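Local coordinates for TRAP dicarboxylate transporter-DctP subunit (Rhodobacter sphaeroides, PDB 4PE3), which probably binds a small organic acid in the periplasm and delivers it to a TRAP membrane transporter for uptake, at residues Asp103-Leu108 with Gln327-Thr332; Gln250-Leu255 with Ala261-Ala266. All coordinates share one frame; numbering follows the deposited sequence.

Contact 1 of 2, residues Asp103-Leu108 with Gln327-Thr332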
loop_
_atom_site.group_PDB
_atom_site.type_symbol
_atom_site.label_atom_id
_atom_site.label_comp_id
_atom_site.label_asym_id
_atom_site.label_seq_id
_atom_site.Cartn_x
_atom_site.Cartn_y
_atom_site.Cartn_z
ATOM N N ASP A 103 8.448 -2.067 15.333
ATOM C CA ASP A 103 8.858 -3.423 14.998
ATOM C C ASP A 103 9.026 -3.502 13.496
ATOM O O ASP A 103 8.154 -3.043 12.756
ATOM C CB ASP A 103 7.804 -4.437 15.442
ATOM C CG ASP A 103 8.322 -5.863 15.417
ATOM O OD1 ASP A 103 8.652 -6.387 14.333
ATOM O OD2 ASP A 103 8.392 -6.490 16.493
ATOM N N PRO A 104 10.149 -4.069 13.021
ATOM C CA PRO A 104 10.305 -4.107 11.556
ATOM C C PRO A 104 9.181 -4.861 10.840
ATOM O O PRO A 104 8.994 -4.693 9.633
ATOM C CB PRO A 104 11.644 -4.816 11.336
ATOM C CG PRO A 104 12.265 -5.009 12.696
ATOM C CD PRO A 104 11.241 -4.737 13.749
ATOM N N ALA A 105 8.443 -5.699 11.557
ATOM C CA ALA A 105 7.304 -6.393 10.966
ATOM C C ALA A 105 6.307 -5.420 10.353
ATOM O O ALA A 105 5.637 -5.735 9.373
ATOM C CB ALA A 105 6.605 -7.251 12.010
ATOM N N PHE A 106 6.165 -4.248 10.968
ATOM C CA PHE A 106 5.214 -3.266 10.473
ATOM C C PHE A 106 5.585 -2.817 9.067
ATOM O O PHE A 106 4.708 -2.691 8.210
ATOM C CB PHE A 106 5.119 -2.062 11.427
ATOM C CG PHE A 106 4.313 -2.325 12.682
ATOM C CD1 PHE A 106 2.930 -2.398 12.629
ATOM C CD2 PHE A 106 4.941 -2.508 13.907
ATOM C CE1 PHE A 106 2.186 -2.642 13.773
ATOM C CE2 PHE A 106 4.204 -2.747 15.049
ATOM C CZ PHE A 106 2.820 -2.799 14.975
ATOM N N GLY A 107 6.871 -2.565 8.843
ATOM C CA GLY A 107 7.343 -2.129 7.534
ATOM C C GLY A 107 7.148 -3.215 6.495
ATOM O O GLY A 107 6.736 -2.962 5.349
ATOM N N LEU A 108 7.462 -4.445 6.893
ATOM C CA LEU A 108 7.384 -5.561 5.966
ATOM C C LEU A 108 5.943 -5.891 5.549
ATOM O O LEU A 108 5.646 -6.040 4.362
ATOM C CB LEU A 108 8.091 -6.804 6.530
ATOM C CG LEU A 108 8.045 -8.020 5.613
ATOM C CD1 LEU A 108 8.794 -7.749 4.308
ATOM C CD2 LEU A 108 8.610 -9.261 6.307
ATOM N N GLN A 327 9.622 -12.306 11.215
ATOM C CA GLN A 327 9.739 -13.655 10.702
ATOM C C GLN A 327 8.361 -14.291 10.497
ATOM O O GLN A 327 8.125 -14.984 9.500
ATOM C CB GLN A 327 10.563 -14.515 11.655
ATOM C CG GLN A 327 10.735 -15.936 11.179
ATOM C CD GLN A 327 11.652 -16.050 9.987
ATOM O OE1 GLN A 327 12.776 -15.541 9.996
ATOM N NE2 GLN A 327 11.173 -16.708 8.937
ATOM N N LYS A 328 7.436 -14.018 11.410
ATOM C CA LYS A 328 6.084 -14.530 11.270
ATOM C C LYS A 328 5.368 -13.915 10.058
ATOM O O LYS A 328 4.657 -14.608 9.343
ATOM C CB LYS A 328 5.287 -14.256 12.536
ATOM C CG LYS A 328 3.983 -15.021 12.618
ATOM C CD LYS A 328 3.520 -15.149 14.068
ATOM C CE LYS A 328 2.284 -16.019 14.203
ATOM N NZ LYS A 328 1.416 -15.578 15.327
ATOM N N VAL A 329 5.518 -12.607 9.856
ATOM C CA VAL A 329 4.990 -11.972 8.643
ATOM C C VAL A 329 5.595 -12.641 7.396
ATOM O O VAL A 329 4.876 -13.047 6.475
ATOM C CB VAL A 329 5.265 -10.459 8.633
ATOM C CG1 VAL A 329 4.947 -9.881 7.247
ATOM C CG2 VAL A 329 4.464 -9.749 9.739
ATOM N N TYR A 330 6.919 -12.761 7.370
ATOM C CA TYR A 330 7.612 -13.406 6.250
ATOM C C TYR A 330 7.085 -14.809 5.994
ATOM O O TYR A 330 6.780 -15.154 4.861
ATOM C CB TYR A 330 9.111 -13.450 6.515
ATOM C CG TYR A 330 9.882 -14.243 5.493
ATOM C CD1 TYR A 330 10.079 -15.612 5.650
ATOM C CD2 TYR A 330 10.424 -13.642 4.363
ATOM C CE1 TYR A 330 10.799 -16.364 4.707
ATOM C CE2 TYR A 330 11.136 -14.377 3.423
ATOM C CZ TYR A 330 11.319 -15.732 3.601
ATOM O OH TYR A 330 12.044 -16.420 2.675
ATOM N N ASP A 331 6.947 -15.610 7.046
ATOM C CA ASP A 331 6.520 -17.003 6.862
ATOM C C ASP A 331 5.115 -17.057 6.288
ATOM O O ASP A 331 4.830 -17.830 5.373
ATOM C CB ASP A 331 6.532 -17.776 8.175
ATOM C CG ASP A 331 7.927 -18.054 8.684
ATOM O OD1 ASP A 331 8.885 -17.938 7.904
ATOM O OD2 ASP A 331 8.057 -18.382 9.878
ATOM N N THR A 332 4.246 -16.205 6.816
ATOM C CA THR A 332 2.855 -16.199 6.403
ATOM C C THR A 332 2.702 -15.731 4.963
ATOM O O THR A 332 1.937 -16.317 4.194
ATOM C CB THR A 332 2.035 -15.341 7.381
ATOM O OG1 THR A 332 2.166 -15.890 8.696
ATOM C CG2 THR A 332 0.558 -15.306 7.011
#
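Ala105 and Val329 face each other with their CA atoms 6.5 Å apart, and the axes of segments 104-108 and 327-332 come within 9.3 Å at an angle of 28°. This is a nearly parallel helix pair in a family 7 solute-binding protein. It joins helix 104-110 to helix 324-339 near the end of the chain. The interface is apolar. Val329 points at the other helix and splits its two methyls between two partners. CG1 lies 3.8 Å from Leu108 CD2, and CG2 lies 4.0 Å from Ala105 CB. In Leu108, CG is anti to the backbone N (chi1 180°) and CD2 continues the extended line, so CD2 reaches the valine. The leucine and valine side chains lie alongside one another, running opposite ways. Leu108 CD2 also approaches Tyr330 CB at 4.2 Å, while the tyrosine hydroxyl turns away to bond Arg313. Replacing Val329 with alanine removes both gamma methyls and would probably open a gap beside Leu108 CD2 and Ala105 CB. Asp103 is the N-cap of the first helix. Its OD1 also bonds Ser323 OG, and through its anti lone pair it accepts from Ala105 N at 2.9 Å, with an N-H...O angle of 165°.

Contact 2 of 2, residues Gln250-Leu255 with Ala261-Ala266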
loop_
_atom_site.group_PDB
_atom_site.type_symbol
_atom_site.label_atom_id
_atom_site.label_comp_id
_atom_site.label_asym_id
_atom_site.label_seq_id
_atom_site.Cartn_x
_atom_site.Cartn_y
_atom_site.Cartn_z
ATOM N N GLN A 250 -11.032 -2.111 23.198
ATOM C CA GLN A 250 -12.064 -2.154 24.240
ATOM C C GLN A 250 -13.416 -1.710 23.707
ATOM O O GLN A 250 -14.439 -2.340 23.972
ATOM C CB GLN A 250 -11.643 -1.317 25.446
ATOM C CG GLN A 250 -10.609 -2.026 26.296
ATOM C CD GLN A 250 -10.103 -1.190 27.453
ATOM O OE1 GLN A 250 -10.649 -0.134 27.757
ATOM N NE2 GLN A 250 -9.033 -1.657 28.093
ATOM N N LYS A 251 -13.427 -0.648 22.900
ATOM C CA LYS A 251 -14.694 -0.158 22.374
ATOM C C LYS A 251 -15.240 -1.118 21.344
ATOM O O LYS A 251 -16.435 -1.367 21.291
ATOM C CB LYS A 251 -14.555 1.260 21.812
ATOM C CG LYS A 251 -14.291 2.303 22.895
ATOM C CD LYS A 251 -14.161 3.717 22.335
ATOM C CE LYS A 251 -13.834 4.695 23.470
ATOM N NZ LYS A 251 -14.883 4.739 24.498
ATOM N N TRP A 252 -14.354 -1.665 20.521
ATOM C CA TRP A 252 -14.738 -2.672 19.545
ATOM C C TRP A 252 -15.365 -3.876 20.247
ATOM O O TRP A 252 -16.452 -4.329 19.888
ATOM C CB TRP A 252 -13.500 -3.110 18.744
ATOM C CG TRP A 252 -13.708 -4.311 17.868
ATOM C CD1 TRP A 252 -13.379 -5.615 18.152
ATOM C CD2 TRP A 252 -14.290 -4.321 16.565
ATOM N NE1 TRP A 252 -13.727 -6.429 17.096
ATOM C CE2 TRP A 252 -14.280 -5.655 16.109
ATOM C CE3 TRP A 252 -14.821 -3.329 15.738
ATOM C CZ2 TRP A 252 -14.792 -6.019 14.869
ATOM C CZ3 TRP A 252 -15.314 -3.695 14.499
ATOM C CH2 TRP A 252 -15.300 -5.023 14.080
ATOM N N ASP A 253 -14.673 -4.382 21.252
ATOM C CA ASP A 253 -15.138 -5.573 21.972
ATOM C C ASP A 253 -16.478 -5.395 22.704
ATOM O O ASP A 253 -17.133 -6.386 23.027
ATOM C CB ASP A 253 -14.074 -6.033 22.967
ATOM C CG ASP A 253 -12.873 -6.729 22.306
ATOM O OD1 ASP A 253 -12.935 -7.152 21.121
ATOM O OD2 ASP A 253 -11.850 -6.868 23.011
ATOM N N ALA A 254 -16.875 -4.150 22.952
ATOM C CA ALA A 254 -18.137 -3.848 23.636
ATOM C C ALA A 254 -19.327 -3.819 22.675
ATOM O O ALA A 254 -20.476 -3.771 23.107
ATOM C CB ALA A 254 -18.027 -2.514 24.350
ATOM N N LEU A 255 -19.064 -3.808 21.367
ATOM C CA LEU A 255 -20.154 -3.790 20.393
ATOM C C LEU A 255 -20.793 -5.183 20.262
ATOM O O LEU A 255 -20.159 -6.192 20.544
ATOM C CB LEU A 255 -19.642 -3.308 19.021
ATOM C CG LEU A 255 -19.145 -1.854 18.960
ATOM C CD1 LEU A 255 -18.393 -1.574 17.651
ATOM C CD2 LEU A 255 -20.292 -0.875 19.121
ATOM N N ALA A 261 -20.211 -6.629 12.614
ATOM C CA ALA A 261 -20.326 -7.119 11.244
ATOM C C ALA A 261 -20.670 -5.989 10.292
ATOM O O ALA A 261 -20.181 -5.956 9.162
ATOM C CB ALA A 261 -21.373 -8.232 11.162
ATOM N N LYS A 262 -21.484 -5.043 10.736
ATOM C CA LYS A 262 -21.846 -3.912 9.899
ATOM C C LYS A 262 -20.669 -2.973 9.680
ATOM O O LYS A 262 -20.473 -2.469 8.570
ATOM C CB LYS A 262 -23.022 -3.147 10.497
ATOM C CG LYS A 262 -24.303 -3.959 10.523
ATOM C CD LYS A 262 -25.504 -3.084 10.757
ATOM C CE LYS A 262 -26.727 -3.903 11.117
ATOM N NZ LYS A 262 -27.560 -3.205 12.140
ATOM N N ILE A 263 -19.882 -2.736 10.725
ATOM C CA ILE A 263 -18.679 -1.905 10.587
ATOM C C ILE A 263 -17.650 -2.579 9.675
ATOM O O ILE A 263 -17.039 -1.926 8.818
ATOM C CB ILE A 263 -18.049 -1.592 11.958
ATOM C CG1 ILE A 263 -19.008 -0.721 12.783
ATOM C CG2 ILE A 263 -16.678 -0.908 11.802
ATOM C CD1 ILE A 263 -18.613 -0.600 14.237
ATOM N N THR A 264 -17.464 -3.884 9.813
ATOM C CA THR A 264 -16.558 -4.598 8.919
ATOM C C THR A 264 -17.083 -4.499 7.490
ATOM O O THR A 264 -16.314 -4.306 6.543
ATOM C CB THR A 264 -16.430 -6.065 9.371
ATOM O OG1 THR A 264 -15.788 -6.103 10.652
ATOM C CG2 THR A 264 -15.621 -6.854 8.396
ATOM N N GLU A 265 -18.394 -4.589 7.329
ATOM C CA GLU A 265 -19.010 -4.498 6.013
ATOM C C GLU A 265 -18.782 -3.106 5.412
ATOM O O GLU A 265 -18.415 -2.980 4.240
ATOM C CB GLU A 265 -20.505 -4.793 6.116
ATOM C CG GLU A 265 -21.222 -4.911 4.783
ATOM C CD GLU A 265 -22.700 -5.249 4.930
ATOM O OE1 GLU A 265 -23.413 -5.192 3.904
ATOM O OE2 GLU A 265 -23.151 -5.572 6.060
ATOM N N ALA A 266 -18.997 -2.065 6.219
ATOM C CA ALA A 266 -18.763 -0.691 5.778
ATOM C C ALA A 266 -17.326 -0.505 5.311
ATOM O O ALA A 266 -17.059 0.151 4.302
ATOM C CB ALA A 266 -19.092 0.302 6.903
#
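The carbonyl oxygen of Trp252 is gripped twice. Leu255 N donates to Trp252 O at 3.0 Å, and the side-chain amide of Gln260 adds a second bond from NE2. The first bond closes the turn from Trp252 to Leu255. The second ties it to the first turn of helix 257-291. The side chains of Trp252 and Leu255 then meet segment 261-266, although the backbones stay well apart: the CA atoms of Trp252 and Ile263 are 9.8 Å from each other.

Trp252 makes its contact with the far edge of the indole. Its chi1 of 170° sets CG anti to the backbone N, and the six-membered ring reaches over to the second helix. Two atoms lie at this edge, near the ring plane. Ile263 CG2 is 4.1 Å from Trp252 CZ3, and Thr264 OG1 is 3.6 Å from Trp252 CH2. The threonine oxygen also has a polar partner, because Thr264 OG1 bonds the carbonyl oxygen of Gln260 one turn earlier. The indole also touches Gln145 and Ile147 of strand 144-150.

Ile263 has a second contact through its other branch. Its CD1 meets Leu255 CD1 at 3.6 Å, and the two side chains lie roughly perpendicular. CG1 of Ile263 sits beside the backbone N (chi1 -65°), which directs CD1 to the leucine while CG2 stays with the indole. Leu255 is buried here and also touches His31.

Together these contacts describe a short helix, 249-253, that follows strand 243-248 and is joined by a tight connection to helix 257-291. It packs its Trp252 side chain, with Leu255 beyond it, against helix 257-291, the long helix characteristic of TRAP solute-binding proteins.

Contact 1 and contact 2 are separate regions of one chain. Their centres lie 26 Å apart, and their nearest atoms are about 16 Å apart, so they do not touch. Contact 1 pairs helices far apart in sequence, and both segments of contact 2 fall between them along the chain. Contact 2 is local, with few residues between its segments. It is also the more peripheral: its centre is 24 Å from the centre of the chain, against 15 Å for contact 1. A zinc ion lies about 5 Å from the side chain of Leu255 in contact 2. The structure is the open form without solute, so it does not locate the binding site relative to either contact.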